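Local coordinates for DUF2442 domain-containing protein (Nitrosomonas europaea, PDB 2AUW), which is of unknown function but may bind DNA, at residues M3-E15 against V120-R132. Sequence-based numbering, arbitrary orientation. Where two conformers were deposited one is given.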
loop_
_atom_site.group_PDB
_atom_site.type_symbol
_atom_site.label_atom_id
_atom_site.label_comp_id
_atom_site.label_asym_id
_atom_site.label_seq_id
_atom_site.Cartn_x
_atom_site.Cartn_y
_atom_site.Cartn_z
HETATM N N MSE B 3 -8.833 -2.858 -11.211
HETATM C CA MSE B 3 -7.716 -2.734 -10.242
HETATM C C MSE B 3 -7.331 -4.090 -9.663
HETATM O O MSE B 3 -8.103 -5.048 -9.725
HETATM C CB MSE B 3 -8.053 -1.720 -9.142
HETATM C CG MSE B 3 -9.508 -1.678 -8.733
HETATM SE SE MSE B 3 -9.996 -0.034 -7.773
HETATM C CE MSE B 3 -8.571 0.010 -6.446
ATOM N N ASN B 4 -6.118 -4.173 -9.129
ATOM C CA ASN B 4 -5.622 -5.426 -8.587
ATOM C C ASN B 4 -6.257 -5.650 -7.243
ATOM O O ASN B 4 -6.799 -4.724 -6.648
ATOM C CB ASN B 4 -4.098 -5.409 -8.495
ATOM C CG ASN B 4 -3.445 -5.417 -9.866
ATOM O OD1 ASN B 4 -3.513 -6.408 -10.579
ATOM N ND2 ASN B 4 -2.844 -4.297 -10.251
ATOM N N GLU B 5 -6.277 -6.876 -6.749
ATOM C CA GLU B 5 -6.970 -7.008 -5.476
ATOM C C GLU B 5 -6.106 -7.395 -4.273
ATOM O O GLU B 5 -5.034 -8.025 -4.396
ATOM C CB GLU B 5 -8.294 -7.778 -5.580
ATOM C CG GLU B 5 -9.257 -7.451 -4.425
ATOM C CD GLU B 5 -10.705 -7.239 -4.858
ATOM O OE1 GLU B 5 -11.373 -6.362 -4.260
ATOM O OE2 GLU B 5 -11.180 -7.932 -5.784
ATOM N N TYR B 6 -6.554 -6.897 -3.132
ATOM C CA TYR B 6 -5.947 -7.117 -1.826
ATOM C C TYR B 6 -7.147 -7.436 -0.948
ATOM O O TYR B 6 -8.136 -6.718 -0.990
ATOM C CB TYR B 6 -5.248 -5.865 -1.282
ATOM C CG TYR B 6 -4.626 -6.071 0.100
ATOM C CD1 TYR B 6 -3.698 -7.076 0.306
ATOM C CD2 TYR B 6 -4.966 -5.251 1.176
ATOM C CE1 TYR B 6 -3.127 -7.289 1.559
ATOM C CE2 TYR B 6 -4.390 -5.446 2.449
ATOM C CZ TYR B 6 -3.466 -6.480 2.617
ATOM O OH TYR B 6 -2.862 -6.723 3.831
ATOM N N PHE B 7 -7.042 -8.527 -0.206
ATOM C CA PHE B 7 -7.974 -8.916 0.850
ATOM C C PHE B 7 -7.204 -8.993 2.177
ATOM O O PHE B 7 -6.275 -9.816 2.389
ATOM C CB PHE B 7 -8.704 -10.232 0.486
ATOM C CG PHE B 7 -9.700 -10.707 1.531
ATOM C CD1 PHE B 7 -10.928 -10.064 1.710
ATOM C CD2 PHE B 7 -9.409 -11.824 2.319
ATOM C CE1 PHE B 7 -11.842 -10.511 2.699
ATOM C CE2 PHE B 7 -10.323 -12.286 3.297
ATOM C CZ PHE B 7 -11.546 -11.618 3.480
ATOM N N PHE B 8 -7.570 -8.092 3.060
ATOM C CA PHE B 8 -6.823 -7.897 4.300
ATOM C C PHE B 8 -6.935 -9.120 5.266
ATOM O O PHE B 8 -5.918 -9.697 5.645
ATOM C CB PHE B 8 -7.190 -6.546 4.966
ATOM C CG PHE B 8 -6.621 -6.396 6.370
ATOM C CD1 PHE B 8 -5.280 -6.029 6.554
ATOM C CD2 PHE B 8 -7.400 -6.688 7.491
ATOM C CE1 PHE B 8 -4.723 -5.928 7.847
ATOM C CE2 PHE B 8 -6.875 -6.590 8.784
ATOM C CZ PHE B 8 -5.523 -6.199 8.969
ATOM N N PRO B 9 -8.155 -9.565 5.606
ATOM C CA PRO B 9 -8.225 -10.681 6.591
ATOM C C PRO B 9 -7.546 -11.989 6.158
ATOM O O PRO B 9 -7.552 -12.363 4.969
ATOM C CB PRO B 9 -9.744 -10.914 6.750
ATOM C CG PRO B 9 -10.365 -9.649 6.298
ATOM C CD PRO B 9 -9.504 -9.162 5.172
ATOM N N LYS B 10 -6.938 -12.682 7.120
ATOM C CA LYS B 10 -6.377 -14.007 6.872
ATOM C C LYS B 10 -7.283 -15.018 7.555
ATOM O O LYS B 10 -7.739 -14.779 8.657
ATOM C CB LYS B 10 -4.962 -14.142 7.477
ATOM C CG LYS B 10 -3.926 -13.213 6.846
ATOM C CD LYS B 10 -2.731 -13.009 7.804
ATOM C CE LYS B 10 -1.957 -11.735 7.486
ATOM N NZ LYS B 10 -0.849 -11.959 6.503
ATOM N N LEU B 11 -7.567 -16.107 6.866
ATOM C CA LEU B 11 -8.329 -17.213 7.434
ATOM C C LEU B 11 -7.385 -18.027 8.296
ATOM O O LEU B 11 -6.446 -18.652 7.793
ATOM C CB LEU B 11 -8.915 -18.102 6.322
ATOM C CG LEU B 11 -9.720 -19.321 6.776
ATOM C CD1 LEU B 11 -10.931 -18.880 7.650
ATOM C CD2 LEU B 11 -10.153 -20.204 5.620
ATOM N N THR B 12 -7.667 -18.030 9.593
ATOM C CA THR B 12 -6.787 -18.684 10.567
ATOM C C THR B 12 -7.332 -19.972 11.167
ATOM O O THR B 12 -6.575 -20.700 11.813
ATOM C CB THR B 12 -6.411 -17.711 11.714
ATOM O OG1 THR B 12 -7.597 -17.305 12.422
ATOM C CG2 THR B 12 -5.758 -16.467 11.173
ATOM N N ALA B 13 -8.632 -20.267 10.976
ATOM C CA ALA B 13 -9.206 -21.548 11.382
ATOM C C ALA B 13 -10.548 -21.720 10.691
ATOM O O ALA B 13 -11.298 -20.746 10.543
ATOM C CB ALA B 13 -9.422 -21.596 12.923
ATOM N N VAL B 14 -10.830 -22.955 10.290
ATOM C CA VAL B 14 -12.193 -23.338 9.818
ATOM C C VAL B 14 -12.637 -24.654 10.481
ATOM O O VAL B 14 -11.858 -25.604 10.600
ATOM C CB VAL B 14 -12.277 -23.444 8.273
ATOM C CG1 VAL B 14 -11.347 -24.520 7.738
ATOM C CG2 VAL B 14 -13.748 -23.710 7.758
ATOM N N GLU B 15 -13.899 -24.695 10.895
ATOM C CA GLU B 15 -14.458 -25.842 11.607
ATOM C C GLU B 15 -15.846 -26.164 11.056
ATOM O O GLU B 15 -16.707 -25.285 11.034
ATOM C CB GLU B 15 -14.572 -25.489 13.090
ATOM C CG GLU B 15 -15.425 -26.438 13.917
ATOM C CD GLU B 15 -15.538 -26.024 15.373
ATOM O OE1 GLU B 15 -15.803 -26.914 16.208
ATOM O OE2 GLU B 15 -15.389 -24.823 15.687
ATOM N N VAL B 120 -12.215 4.407 1.144
ATOM C CA VAL B 120 -12.664 3.569 0.033
ATOM C C VAL B 120 -11.837 2.277 -0.055
ATOM O O VAL B 120 -12.393 1.188 -0.150
ATOM C CB VAL B 120 -12.657 4.336 -1.316
ATOM C CG1 VAL B 120 -13.013 3.404 -2.505
ATOM C CG2 VAL B 120 -13.635 5.528 -1.248
ATOM N N SER B 121 -10.514 2.409 -0.074
ATOM C CA SER B 121 -9.626 1.251 -0.070
ATOM C C SER B 121 -9.854 0.321 1.140
ATOM O O SER B 121 -9.937 -0.887 0.991
ATOM C CB SER B 121 -8.178 1.712 -0.083
ATOM O OG SER B 121 -7.312 0.599 -0.085
ATOM N N TYR B 122 -9.977 0.886 2.330
ATOM C CA TYR B 122 -10.203 0.052 3.527
ATOM C C TYR B 122 -11.458 -0.805 3.427
ATOM O O TYR B 122 -11.428 -1.996 3.760
ATOM C CB TYR B 122 -10.205 0.899 4.806
ATOM C CG TYR B 122 -8.815 0.991 5.442
ATOM C CD1 TYR B 122 -8.589 0.522 6.738
ATOM C CD2 TYR B 122 -7.725 1.499 4.732
ATOM C CE1 TYR B 122 -7.330 0.580 7.333
ATOM C CE2 TYR B 122 -6.442 1.588 5.331
ATOM C CZ TYR B 122 -6.258 1.121 6.629
ATOM O OH TYR B 122 -5.015 1.184 7.242
ATOM N N TYR B 123 -12.530 -0.188 2.939
ATOM C CA TYR B 123 -13.808 -0.880 2.713
ATOM C C TYR B 123 -13.685 -1.934 1.615
ATOM O O TYR B 123 -14.170 -3.061 1.764
ATOM C CB TYR B 123 -14.907 0.115 2.352
ATOM C CG TYR B 123 -15.292 1.115 3.432
ATOM C CD1 TYR B 123 -15.691 2.412 3.091
ATOM C CD2 TYR B 123 -15.283 0.769 4.798
ATOM C CE1 TYR B 123 -16.074 3.359 4.085
ATOM C CE2 TYR B 123 -15.654 1.702 5.777
ATOM C CZ TYR B 123 -16.035 2.988 5.421
ATOM O OH TYR B 123 -16.383 3.910 6.405
ATOM N N ARG B 124 -13.038 -1.552 0.512
ATOM C CA ARG B 124 -12.864 -2.422 -0.646
ATOM C C ARG B 124 -12.096 -3.708 -0.281
ATOM O O ARG B 124 -12.367 -4.770 -0.825
ATOM C CB ARG B 124 -12.069 -1.648 -1.722
ATOM C CG ARG B 124 -12.094 -2.226 -3.107
ATOM C CD ARG B 124 -11.132 -1.471 -4.026
ATOM N NE ARG B 124 -9.745 -1.963 -3.965
ATOM C CZ ARG B 124 -9.266 -3.010 -4.652
ATOM N NH1 ARG B 124 -7.989 -3.354 -4.526
ATOM N NH2 ARG B 124 -10.045 -3.720 -5.463
ATOM N N THR B 125 -11.075 -3.563 0.578
ATOM C CA THR B 125 -10.120 -4.632 0.881
ATOM C C THR B 125 -10.487 -5.375 2.187
ATOM O O THR B 125 -9.730 -6.211 2.652
ATOM C CB THR B 125 -8.726 -4.076 0.985
ATOM O OG1 THR B 125 -8.688 -3.113 2.050
ATOM C CG2 THR B 125 -8.309 -3.426 -0.340
ATOM N N ALA B 126 -11.641 -5.034 2.772
ATOM C CA ALA B 126 -12.148 -5.661 4.026
ATOM C C ALA B 126 -11.228 -5.370 5.218
ATOM O O ALA B 126 -11.113 -6.182 6.135
ATOM C CB ALA B 126 -12.384 -7.195 3.851
ATOM N N HIS B 127 -10.554 -4.226 5.162
ATOM C CA HIS B 127 -9.649 -3.777 6.240
ATOM C C HIS B 127 -10.476 -3.075 7.325
ATOM O O HIS B 127 -10.043 -3.003 8.470
ATOM C CB HIS B 127 -8.548 -2.864 5.654
ATOM C CG HIS B 127 -7.279 -2.787 6.480
ATOM N ND1 HIS B 127 -7.241 -3.038 7.840
ATOM C CD2 HIS B 127 -6.011 -2.444 6.133
ATOM C CE1 HIS B 127 -6.002 -2.875 8.290
ATOM N NE2 HIS B 127 -5.233 -2.526 7.270
ATOM N N LYS B 128 -11.640 -2.548 6.936
ATOM C CA LYS B 128 -12.599 -1.944 7.857
ATOM C C LYS B 128 -14.016 -2.410 7.531
ATOM O O LYS B 128 -14.419 -2.487 6.362
ATOM C CB LYS B 128 -12.544 -0.414 7.791
ATOM C CG LYS B 128 -11.303 0.165 8.395
ATOM C CD LYS B 128 -11.443 1.658 8.691
ATOM C CE LYS B 128 -10.347 2.110 9.658
ATOM N NZ LYS B 128 -10.196 3.607 9.676
ATOM N N ILE B 129 -14.795 -2.705 8.558
ATOM C CA ILE B 129 -16.188 -3.089 8.281
ATOM C C ILE B 129 -16.950 -1.895 7.719
ATOM O O ILE B 129 -16.712 -0.740 8.091
ATOM C CB ILE B 129 -16.920 -3.741 9.493
ATOM C CG1 ILE B 129 -17.354 -2.687 10.484
ATOM C CG2 ILE B 129 -16.124 -4.866 10.136
ATOM C CD1 ILE B 129 -18.787 -2.305 10.224
ATOM N N ILE B 130 -17.854 -2.174 6.799
ATOM C CA ILE B 130 -18.570 -1.128 6.080
ATOM C C ILE B 130 -19.869 -0.754 6.815
ATOM O O ILE B 130 -20.777 -1.608 6.956
ATOM C CB ILE B 130 -18.855 -1.578 4.636
ATOM C CG1 ILE B 130 -17.542 -1.952 3.923
ATOM C CG2 ILE B 130 -19.616 -0.475 3.878
ATOM C CD1 ILE B 130 -17.732 -2.597 2.538
ATOM N N PRO B 131 -19.956 0.501 7.302
ATOM C CA PRO B 131 -21.186 0.852 8.016
ATOM C C PRO B 131 -22.421 0.883 7.082
ATOM O O PRO B 131 -22.308 1.144 5.865
ATOM C CB PRO B 131 -20.902 2.238 8.589
ATOM C CG PRO B 131 -19.425 2.541 8.341
ATOM C CD PRO B 131 -18.994 1.622 7.237
ATOM N N ARG B 132 -23.586 0.599 7.665
ATOM C CA ARG B 132 -24.874 0.737 6.972
ATOM C C ARG B 132 -24.984 2.098 6.253
ATOM O O ARG B 132 -25.381 2.153 5.102
ATOM C CB ARG B 132 -26.016 0.518 7.991
ATOM C CG ARG B 132 -27.405 1.027 7.578
ATOM C CD ARG B 132 -28.440 0.818 8.695
ATOM N NE ARG B 132 -29.753 1.192 8.185
ATOM C CZ ARG B 132 -30.657 0.340 7.723
ATOM N NH1 ARG B 132 -30.421 -0.975 7.731
ATOM N NH2 ARG B 132 -31.811 0.808 7.256
HETATM O O HOH W 1 -12.818 -4.278 -5.499
HETATM O O HOH W 2 -10.980 -7.557 -1.772
#
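The Schellman motif that ends helix 117-124 is where the N-terminal arm, Met3 to Pro9, docks onto the helical part of the chain, with Phe8 stacked on His127 and bonded through its backbone to Thr125. Phe8 N donates to Thr125 O over 2.9 Å in a nearly straight bond (170°). The Phe8 and His127 rings lie face to face, centroids 3.6 Å apart and planes 10° from parallel, and CE1 of Phe8 approaches CE1 of His127 to 3.3 Å. Tyr122 covers the opposite face of the imidazole, which is thereby sandwiched between two aromatic rings. With the Phe8 ring cut back to an alanine, the imidazole of His127 would probably lose the partner on one of its faces and be freer to turn.

Ala126, the C-prime residue of the motif with positive phi, presents its methyl CB to the arm, where it meets CE1 of Phe7 at 3.6 Å and CD of Pro9 at 3.7 Å. Pro9 CD in turn sits over the centre of the Phe7 ring, whose edge-to-face partner Tyr80 brings in helix 76-86. Thr125 sets CB and CG2 against Tyr6 O, while its OG1 turns back to Ser121 O.

Nearer the N-terminus, Arg124 bends at chi3 (85°), which brings its guanidinium to the backbone of the arm at Asn4. Arg124 NH1 donates to Asn4 O at 2.8 Å, in the carbonyl plane, and the selenomethionine methyl, CE of Met3, rests over one guanidinium face. Glu5 OE1 forms a salt bridge with Arg124 NH2 at 3.2 Å, but it lies well out of the guanidinium plane, so the attraction is one of charge alone; a water bridges the same two atoms. Phe70 and Leu50 of the second subunit pack on Asn4 and Tyr6, respectively.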